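Local coordinates for FrnE protein (Deinococcus radiodurans, PDB 5CO3), which probably acts as a cytoplasmic disulfide oxidoreductase of the DsbA-like, thioredoxin-related FrnE class, at residues Asn62-Arg67 and Val104-Thr109; Ala21-Tyr26 and Ala135-Gly140; Gln114-Ala119 and Ala127-Leu132. One frame throughout, in Å; residues are numbered along the deposited sequence.

Contact 1 of 3, residues Asn62-Arg67 and Val104-Thr109; sequences NPIAMR and VKLANT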
loop_
_atom_site.group_PDB
_atom_site.type_symbol
_atom_site.label_atom_id
_atom_site.label_comp_id
_atom_site.label_asym_id
_atom_site.label_seq_id
_atom_site.Cartn_x
_atom_site.Cartn_y
_atom_site.Cartn_z
ATOM N N ASN A 62 5.741 -19.227 7.318
ATOM C CA ASN A 62 6.228 -19.430 8.686
ATOM C C ASN A 62 5.036 -19.865 9.542
ATOM O O ASN A 62 4.080 -19.108 9.675
ATOM C CB ASN A 62 6.849 -18.121 9.194
ATOM C CG ASN A 62 7.443 -18.236 10.579
ATOM O OD1 ASN A 62 7.271 -19.235 11.261
ATOM N ND2 ASN A 62 8.136 -17.188 11.006
ATOM N N PRO A 63 5.084 -21.077 10.115
ATOM C CA PRO A 63 3.920 -21.669 10.796
ATOM C C PRO A 63 3.520 -21.024 12.126
ATOM O O PRO A 63 2.469 -21.366 12.663
ATOM C CB PRO A 63 4.364 -23.116 11.041
ATOM C CG PRO A 63 5.856 -23.028 11.164
ATOM C CD PRO A 63 6.263 -21.961 10.164
ATOM N N ILE A 64 4.330 -20.117 12.658
ATOM C CA ILE A 64 4.089 -19.648 14.020
ATOM C C ILE A 64 3.000 -18.578 14.085
ATOM O O ILE A 64 2.651 -17.958 13.076
ATOM C CB ILE A 64 5.390 -19.115 14.664
ATOM C CG1 ILE A 64 5.856 -17.819 13.986
ATOM C CG2 ILE A 64 6.492 -20.177 14.594
ATOM C CD1 ILE A 64 7.230 -17.365 14.477
ATOM N N ALA A 65 2.448 -18.387 15.283
ATOM C CA ALA A 65 1.410 -17.383 15.487
ATOM C C ALA A 65 1.993 -16.000 15.256
ATOM O O ALA A 65 3.151 -15.753 15.589
ATOM C CB ALA A 65 0.843 -17.494 16.884
ATOM N N MET A 66 1.191 -15.101 14.684
ATOM C CA MET A 66 1.611 -13.716 14.475
ATOM C C MET A 66 2.184 -13.089 15.751
ATOM O O MET A 66 3.227 -12.416 15.703
ATOM C CB MET A 66 0.450 -12.875 13.970
ATOM C CG MET A 66 0.854 -11.450 13.719
ATOM S SD MET A 66 -0.470 -10.543 12.996
ATOM C CE MET A 66 0.348 -8.957 12.722
ATOM N N ARG A 67 1.513 -13.317 16.880
ATOM C CA ARG A 67 2.001 -12.775 18.152
ATOM C C ARG A 67 3.438 -13.187 18.432
ATOM O O ARG A 67 4.256 -12.373 18.857
ATOM C CB ARG A 67 1.144 -13.210 19.335
ATOM C CG ARG A 67 1.664 -12.658 20.672
ATOM C CD ARG A 67 1.343 -13.570 21.820
ATOM N NE ARG A 67 1.423 -14.959 21.390
ATOM C CZ ARG A 67 0.734 -15.952 21.937
ATOM N NH1 ARG A 67 -0.075 -15.715 22.958
ATOM N NH2 ARG A 67 0.856 -17.184 21.461
ATOM N N VAL A 104 -3.857 -15.117 11.257
ATOM C CA VAL A 104 -2.904 -14.627 10.269
ATOM C C VAL A 104 -1.893 -15.707 9.881
ATOM O O VAL A 104 -1.336 -16.396 10.744
ATOM C CB VAL A 104 -2.158 -13.378 10.783
ATOM C CG1 VAL A 104 -0.827 -13.183 10.062
ATOM C CG2 VAL A 104 -3.050 -12.142 10.561
ATOM N N LYS A 105 -1.672 -15.835 8.577
ATOM C CA LYS A 105 -0.669 -16.776 8.053
ATOM C C LYS A 105 0.561 -15.982 7.656
ATOM O O LYS A 105 0.496 -15.123 6.765
ATOM C CB LYS A 105 -1.231 -17.543 6.864
ATOM C CG LYS A 105 -2.539 -18.245 7.170
ATOM C CD LYS A 105 -2.382 -19.323 8.235
ATOM C CE LYS A 105 -3.676 -20.143 8.359
ATOM N NZ LYS A 105 -4.856 -19.262 8.726
ATOM N N LEU A 106 1.679 -16.238 8.334
ATOM C CA LEU A 106 2.875 -15.428 8.123
ATOM C C LEU A 106 3.584 -15.849 6.844
ATOM O O LEU A 106 4.579 -16.584 6.873
ATOM C CB LEU A 106 3.814 -15.530 9.328
ATOM C CG LEU A 106 3.280 -14.933 10.633
ATOM C CD1 LEU A 106 4.251 -15.223 11.780
ATOM C CD2 LEU A 106 3.051 -13.441 10.488
ATOM N N ALA A 107 3.054 -15.366 5.727
ATOM C CA ALA A 107 3.494 -15.764 4.398
ATOM C C ALA A 107 4.455 -14.750 3.791
ATOM O O ALA A 107 4.339 -13.539 4.040
ATOM C CB ALA A 107 2.270 -15.947 3.475
ATOM N N ASN A 108 5.397 -15.242 2.990
ATOM C CA ASN A 108 6.205 -14.374 2.131
ATOM C C ASN A 108 5.262 -13.708 1.131
ATOM O O ASN A 108 4.455 -14.400 0.524
ATOM C CB ASN A 108 7.295 -15.194 1.411
ATOM C CG ASN A 108 8.218 -14.327 0.565
ATOM O OD1 ASN A 108 7.800 -13.772 -0.450
ATOM N ND2 ASN A 108 9.481 -14.214 0.978
ATOM N N THR A 109 5.355 -12.384 0.961
ATOM C CA THR A 109 4.375 -11.639 0.145
ATOM C C THR A 109 4.823 -11.302 -1.286
ATOM O O THR A 109 4.139 -10.555 -1.988
ATOM C CB THR A 109 3.965 -10.308 0.838
ATOM O OG1 THR A 109 5.123 -9.499 1.088
ATOM C CG2 THR A 109 3.258 -10.606 2.158
HETATM O O HOH W 1 1.372 -17.981 10.680
HETATM O O HOH W 2 -1.421 -15.812 13.696
#

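Contact 2 of 3, residues Ala21-Tyr26 and Ala135-Gly140; sequences ACPWCY and AYMSEG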
loop_
_atom_site.group_PDB
_atom_site.type_symbol
_atom_site.label_atom_id
_atom_site.label_comp_id
_atom_site.label_asym_id
_atom_site.label_seq_id
_atom_site.Cartn_x
_atom_site.Cartn_y
_atom_site.Cartn_z
ATOM N N ALA A 21 1.636 -7.599 4.326
ATOM C CA ALA A 21 1.798 -8.117 5.689
ATOM C C ALA A 21 1.781 -7.045 6.781
ATOM O O ALA A 21 1.904 -7.373 7.956
ATOM C CB ALA A 21 3.104 -8.942 5.790
ATOM N N CYS A 22 1.601 -5.768 6.424
ATOM C CA CYS A 22 1.660 -4.707 7.429
ATOM C C CYS A 22 0.270 -4.200 7.810
ATOM O O CYS A 22 -0.442 -3.669 6.969
ATOM C CB CYS A 22 2.509 -3.539 6.925
ATOM S SG CYS A 22 2.630 -2.178 8.111
ATOM N N PRO A 23 -0.146 -4.412 9.065
ATOM C CA PRO A 23 -1.498 -3.987 9.456
ATOM C C PRO A 23 -1.654 -2.474 9.355
ATOM O O PRO A 23 -2.780 -2.018 9.124
ATOM C CB PRO A 23 -1.619 -4.464 10.906
ATOM C CG PRO A 23 -0.606 -5.610 10.996
ATOM C CD PRO A 23 0.542 -5.151 10.143
ATOM N N TRP A 24 -0.563 -1.721 9.479
ATOM C CA TRP A 24 -0.661 -0.264 9.414
ATOM C C TRP A 24 -0.932 0.178 7.984
ATOM O O TRP A 24 -1.490 1.247 7.755
ATOM C CB TRP A 24 0.593 0.404 9.974
ATOM C CG TRP A 24 0.622 0.344 11.466
ATOM C CD1 TRP A 24 1.425 -0.440 12.240
ATOM C CD2 TRP A 24 -0.217 1.076 12.370
ATOM N NE1 TRP A 24 1.144 -0.240 13.567
ATOM C CE2 TRP A 24 0.145 0.693 13.678
ATOM C CE3 TRP A 24 -1.233 2.028 12.200
ATOM C CZ2 TRP A 24 -0.473 1.222 14.811
ATOM C CZ3 TRP A 24 -1.845 2.554 13.330
ATOM C CH2 TRP A 24 -1.463 2.151 14.617
ATOM N N CYS A 25 -0.581 -0.663 7.015
ATOM C CA CYS A 25 -0.847 -0.307 5.626
ATOM C C CYS A 25 -2.336 -0.338 5.301
ATOM O O CYS A 25 -2.813 0.463 4.500
ATOM C CB CYS A 25 -0.065 -1.231 4.685
ATOM S SG CYS A 25 1.686 -0.840 4.636
ATOM N N TYR A 26 -3.074 -1.274 5.892
ATOM C CA TYR A 26 -4.508 -1.325 5.660
ATOM C C TYR A 26 -5.156 -0.111 6.341
ATOM O O TYR A 26 -5.972 0.589 5.738
ATOM C CB TYR A 26 -5.091 -2.633 6.185
ATOM C CG TYR A 26 -6.313 -3.132 5.465
ATOM C CD1 TYR A 26 -6.984 -2.351 4.514
ATOM C CD2 TYR A 26 -6.795 -4.413 5.722
ATOM C CE1 TYR A 26 -8.117 -2.831 3.866
ATOM C CE2 TYR A 26 -7.913 -4.895 5.082
ATOM C CZ TYR A 26 -8.568 -4.118 4.165
ATOM O OH TYR A 26 -9.681 -4.617 3.539
ATOM N N ALA A 135 -7.650 -10.409 2.811
ATOM C CA ALA A 135 -7.340 -11.832 2.878
ATOM C C ALA A 135 -6.298 -12.119 3.958
ATOM O O ALA A 135 -6.386 -13.107 4.671
ATOM C CB ALA A 135 -6.849 -12.319 1.532
ATOM N N TYR A 136 -5.305 -11.250 4.067
ATOM C CA TYR A 136 -4.224 -11.448 5.026
ATOM C C TYR A 136 -4.647 -11.131 6.467
ATOM O O TYR A 136 -4.455 -11.930 7.383
ATOM C CB TYR A 136 -3.017 -10.593 4.631
ATOM C CG TYR A 136 -1.771 -10.845 5.457
ATOM C CD1 TYR A 136 -1.627 -10.320 6.746
ATOM C CD2 TYR A 136 -0.725 -11.600 4.937
ATOM C CE1 TYR A 136 -0.476 -10.563 7.499
ATOM C CE2 TYR A 136 0.409 -11.845 5.675
ATOM C CZ TYR A 136 0.539 -11.323 6.949
ATOM O OH TYR A 136 1.702 -11.581 7.642
ATOM N N MET A 137 -5.217 -9.947 6.659
ATOM C CA MET A 137 -5.465 -9.439 8.004
ATOM C C MET A 137 -6.711 -9.996 8.671
ATOM O O MET A 137 -6.787 -10.048 9.885
ATOM C CB MET A 137 -5.606 -7.907 7.973
ATOM C CG MET A 137 -4.361 -7.173 7.507
ATOM S SD MET A 137 -2.947 -7.397 8.629
ATOM C CE MET A 137 -1.613 -6.942 7.549
ATOM N N SER A 138 -7.710 -10.343 7.873
ATOM C CA SER A 138 -9.007 -10.727 8.416
ATOM C C SER A 138 -9.421 -12.155 8.140
ATOM O O SER A 138 -10.141 -12.767 8.937
ATOM C CB SER A 138 -10.096 -9.808 7.863
ATOM O OG SER A 138 -9.825 -8.446 8.172
ATOM N N GLU A 139 -8.999 -12.691 7.006
ATOM C CA GLU A 139 -9.572 -13.959 6.563
ATOM C C GLU A 139 -8.661 -15.158 6.734
ATOM O O GLU A 139 -9.030 -16.253 6.333
ATOM C CB GLU A 139 -9.988 -13.848 5.107
ATOM C CG GLU A 139 -11.057 -12.766 4.907
ATOM C CD GLU A 139 -11.410 -12.560 3.450
ATOM O OE1 GLU A 139 -10.575 -12.888 2.590
ATOM O OE2 GLU A 139 -12.530 -12.065 3.168
ATOM N N GLY A 140 -7.492 -14.960 7.330
ATOM C CA GLY A 140 -6.599 -16.082 7.617
ATOM C C GLY A 140 -6.098 -16.809 6.382
ATOM O O GLY A 140 -5.773 -18.012 6.443
HETATM O O HOH W 3 2.429 -9.706 9.485
#

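Contact 3 of 3, residues Gln114-Ala119 and Ala127-Leu132; sequences QLIHYA and AMKERL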
loop_
_atom_site.group_PDB
_atom_site.type_symbol
_atom_site.label_atom_id
_atom_site.label_comp_id
_atom_site.label_asym_id
_atom_site.label_seq_id
_atom_site.Cartn_x
_atom_site.Cartn_y
_atom_site.Cartn_z
ATOM N N GLN A 114 3.403 -9.439 -6.829
ATOM C CA GLN A 114 3.377 -9.669 -8.269
ATOM C C GLN A 114 1.949 -9.625 -8.817
ATOM O O GLN A 114 1.700 -9.074 -9.897
ATOM C CB GLN A 114 4.023 -11.013 -8.618
ATOM C CG GLN A 114 5.544 -10.974 -8.602
ATOM C CD GLN A 114 6.175 -12.336 -8.901
ATOM O OE1 GLN A 114 5.926 -12.928 -9.952
ATOM N NE2 GLN A 114 6.980 -12.841 -7.968
ATOM N N LEU A 115 1.017 -10.213 -8.071
ATOM C CA LEU A 115 -0.387 -10.225 -8.478
ATOM C C LEU A 115 -0.941 -8.804 -8.554
ATOM O O LEU A 115 -1.725 -8.468 -9.446
ATOM C CB LEU A 115 -1.219 -11.064 -7.511
ATOM C CG LEU A 115 -2.712 -11.129 -7.843
ATOM C CD1 LEU A 115 -2.932 -11.569 -9.283
ATOM C CD2 LEU A 115 -3.440 -12.056 -6.870
ATOM N N ILE A 116 -0.523 -7.959 -7.625
ATOM C CA ILE A 116 -0.996 -6.584 -7.666
ATOM C C ILE A 116 -0.478 -5.885 -8.932
ATOM O O ILE A 116 -1.217 -5.161 -9.607
ATOM C CB ILE A 116 -0.581 -5.813 -6.421
ATOM C CG1 ILE A 116 -1.287 -6.390 -5.201
ATOM C CG2 ILE A 116 -1.054 -4.368 -6.553
ATOM C CD1 ILE A 116 -0.717 -5.952 -3.861
ATOM N N HIS A 117 0.784 -6.123 -9.270
ATOM C CA HIS A 117 1.336 -5.621 -10.523
ATOM C C HIS A 117 0.545 -6.108 -11.741
ATOM O O HIS A 117 0.243 -5.314 -12.637
ATOM C CB HIS A 117 2.802 -6.013 -10.645
ATOM C CG HIS A 117 3.723 -5.115 -9.887
ATOM N ND1 HIS A 117 4.471 -4.130 -10.497
ATOM C CD2 HIS A 117 4.006 -5.038 -8.566
ATOM C CE1 HIS A 117 5.184 -3.495 -9.585
ATOM N NE2 HIS A 117 4.918 -4.022 -8.403
ATOM N N TYR A 118 0.187 -7.393 -11.763
ATOM C CA TYR A 118 -0.638 -7.930 -12.850
ATOM C C TYR A 118 -1.982 -7.198 -12.913
ATOM O O TYR A 118 -2.419 -6.753 -13.982
ATOM C CB TYR A 118 -0.875 -9.448 -12.686
ATOM C CG TYR A 118 -1.880 -9.966 -13.695
ATOM C CD1 TYR A 118 -1.500 -10.262 -14.999
ATOM C CD2 TYR A 118 -3.219 -10.123 -13.351
ATOM C CE1 TYR A 118 -2.426 -10.707 -15.934
ATOM C CE2 TYR A 118 -4.152 -10.570 -14.275
ATOM C CZ TYR A 118 -3.750 -10.860 -15.564
ATOM O OH TYR A 118 -4.673 -11.302 -16.494
ATOM N N ALA A 119 -2.628 -7.071 -11.757
ATOM C CA ALA A 119 -3.921 -6.411 -11.661
ATOM C C ALA A 119 -3.850 -4.967 -12.124
ATOM O O ALA A 119 -4.766 -4.483 -12.786
ATOM C CB ALA A 119 -4.442 -6.473 -10.237
ATOM N N ALA A 127 -8.027 -2.386 -6.212
ATOM C CA ALA A 127 -8.939 -3.450 -5.786
ATOM C C ALA A 127 -8.190 -4.740 -5.415
ATOM O O ALA A 127 -8.570 -5.430 -4.477
ATOM C CB ALA A 127 -9.960 -3.732 -6.871
ATOM N N MET A 128 -7.133 -5.059 -6.159
ATOM C CA MET A 128 -6.307 -6.225 -5.833
ATOM C C MET A 128 -5.603 -6.023 -4.499
ATOM O O MET A 128 -5.570 -6.935 -3.673
ATOM C CB MET A 128 -5.275 -6.494 -6.927
ATOM C CG MET A 128 -4.664 -7.900 -6.864
ATOM S SD MET A 128 -5.872 -9.216 -7.197
ATOM C CE MET A 128 -6.199 -9.856 -5.569
ATOM N N LYS A 129 -5.046 -4.825 -4.294
ATOM C CA LYS A 129 -4.355 -4.512 -3.043
ATOM C C LYS A 129 -5.323 -4.665 -1.876
ATOM O O LYS A 129 -5.021 -5.325 -0.883
ATOM C CB LYS A 129 -3.764 -3.092 -3.072
ATOM C CG LYS A 129 -3.197 -2.631 -1.732
ATOM C CD LYS A 129 -1.860 -3.293 -1.418
ATOM C CE LYS A 129 -1.285 -2.766 -0.115
ATOM N NZ LYS A 129 0.045 -3.361 0.209
ATOM N N GLU A 130 -6.495 -4.056 -2.017
ATOM C CA GLU A 130 -7.557 -4.142 -1.022
ATOM C C GLU A 130 -7.919 -5.595 -0.678
ATOM O O GLU A 130 -7.973 -5.968 0.498
ATOM C CB GLU A 130 -8.790 -3.390 -1.537
ATOM C CG GLU A 130 -10.041 -3.549 -0.687
ATOM C CD GLU A 130 -10.005 -2.691 0.567
ATOM O OE1 GLU A 130 -9.244 -1.700 0.599
ATOM O OE2 GLU A 130 -10.736 -3.010 1.520
ATOM N N ARG A 131 -8.145 -6.406 -1.713
ATOM C CA ARG A 131 -8.516 -7.809 -1.538
ATOM C C ARG A 131 -7.454 -8.581 -0.784
ATOM O O ARG A 131 -7.774 -9.362 0.107
ATOM C CB ARG A 131 -8.754 -8.474 -2.893
ATOM C CG ARG A 131 -9.344 -9.887 -2.767
ATOM C CD ARG A 131 -10.738 -9.810 -2.144
ATOM N NE ARG A 131 -11.281 -11.098 -1.700
ATOM C CZ ARG A 131 -11.052 -11.645 -0.506
ATOM N NH1 ARG A 131 -10.236 -11.050 0.367
ATOM N NH2 ARG A 131 -11.620 -12.799 -0.192
ATOM N N LEU A 132 -6.187 -8.357 -1.142
ATOM C CA LEU A 132 -5.075 -9.026 -0.475
ATOM C C LEU A 132 -4.941 -8.599 0.990
ATOM O O LEU A 132 -4.714 -9.433 1.860
ATOM C CB LEU A 132 -3.767 -8.772 -1.233
ATOM C CG LEU A 132 -3.726 -9.609 -2.505
ATOM C CD1 LEU A 132 -2.729 -9.019 -3.486
ATOM C CD2 LEU A 132 -3.369 -11.079 -2.170
#

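Contact 1 of 3, residues Asn62-Arg67 and Val104-Thr109
Asn62 and Leu106 sit on two short antiparallel segments that meet within the DsbA-like thioredoxin domain, at the turn leading into helix 66-74. Asn62 N donates to Leu106 O at 2.9 Å, and the bond is nearly straight (N-H...O 170°). Leu106 is also the centre of an inverse gamma turn. A water continues the link where the backbones part: it accepts from Leu106 N and lies within bonding reach of Asn62 O and Ile64 O. A second water accepts from Met66 N and donates to Val104 O.

The side chain of Leu106 fills the bend of the 62-67 segment. Its CD1 branch lies 3.4 Å from Ile64 O and 3.8 Å from Ile64 CG1. CB of Leu106 meets CB of Asn62 at 4.0 Å. Met66 reaches Val104 with a fully extended chain. CG is anti to the backbone N (chi1 -179°), and SD settles against both methyls of Val104, 3.9 Å from CG2.

Neighbouring helices flank the contact. Met66 also touches Leu85 of helix 78-93 and Phe101. Val104 and Leu106 both pack on Tyr136 of helix 125-137.

Contact 2 of 3, residues Ala21-Tyr26 and Ala135-Gly140
Ala21 and Pro23 of the CxxC segment, a thioredoxin-type motif at the start of helix 23-38, pack against Tyr136 and Met137 at the end of helix 125-137. Cys22 and Cys25 are not disulfide-bonded in this structure, although a disulfide between them has been seen in another crystal structure of the protein.

Ala21 lies over one face of the Tyr136 ring. Its CA makes a CH-pi contact, 3.9 Å from the ring centroid and 19° off the normal. Its CB leans toward the phenol end, 3.5 Å from Tyr136 OH. An alanine in place of Tyr136 lacks the ring and hydroxyl, and would probably leave a gap beside Ala21 and the bridging water without one of its two partners across the contact.

Met137 crosses Pro23 at about a right angle. Its chain is bent at chi2 (-64°), which turns SD toward the proline ring, 3.8 Å from Pro23 CG. The terminal methyl CE presses on the Cys22-Pro23 peptide link, 3.3 Å from both Cys22 C and Pro23 N. Tyr26 runs past Met137 in the opposite direction. Met137 CG meets the edge of the Tyr26 ring at CD2. The Tyr26 hydroxyl bonds to Glu130.

One water joins the two segments: it donates to Ala21 O at 2.8 Å and bonds to Tyr136 OH at 2.7 Å.

Contact 3 of 3, residues Gln114-Ala119 and Ala127-Leu132
Segments 114-119 and 127-132, parts of helices 110-121 and 125-137, run roughly antiparallel where Ile116 faces Met128, with segment axes 9.0 Å apart at closest and 150° between their directions. The CA atoms of Ile116 and Met128 are the nearest pair.

Met128 reaches across at the middle. Its CG is anti to the backbone N (chi1 -163°). The bend at chi2 (66°) then turns SD toward Leu115, and the two side chains cross at about a right angle. Met128 SD lies 3.7 Å from Leu115 CG. A further bend at chi3 sets Met128 CE, which touches Leu115 CD2. Nearer the backbone, Met128 CB lies only 3.4 Å from Ala119 CB. This is tighter than usual van der Waals contact, and the small alanine allows the close approach.

The two helices follow one another in the chain and form an antiparallel helical hairpin within the DsbA-like thioredoxin domain. Both segments are fully helical here, and every touching residue is buried.

Ile116 starts off to one side and reaches Leu132 with CG1 and CD1. Ile116 CG1 meets Leu132 CD1 at 3.5 Å, again a tight pair. Ile116 CD1 lies 3.7 Å from the same methyl and 3.8 Å from Lys129 CD. Lys129 gives CD to the contact, and its amino group goes on to Ser18 OG. NZ also bonds to a glycerol that probably comes from the crystallisation liquor. Helix 146-156 also covers this pair: Met128 touches Val156 and Leu132 touches Leu152. Ile116 also packs on Ile20.

In the fold
From the N terminus, the CxxC segment 21-26 comes first, and contact 2 closes the longest loop when the chain reaches 135-140. The other two contacts lie within that span, one after the other. Contact 1 closes the loop from 62-67 to 104-109, which carries helices 66-74 and 78-93. Contact 3 then closes the short turn between helices 110-121 and 125-137. None of the loops cross. Contacts 2 and 3 are joined by a salt bridge from Glu139 to Arg131. Contacts 1 and 2 touch through Lys105 NZ and Gly140 O. Contact 2 ties the start of helix 23-38 to the end of helix 125-137, contact 1 joins the approach to helix 66-74 to strand 106-107, and contact 3 pairs two helices.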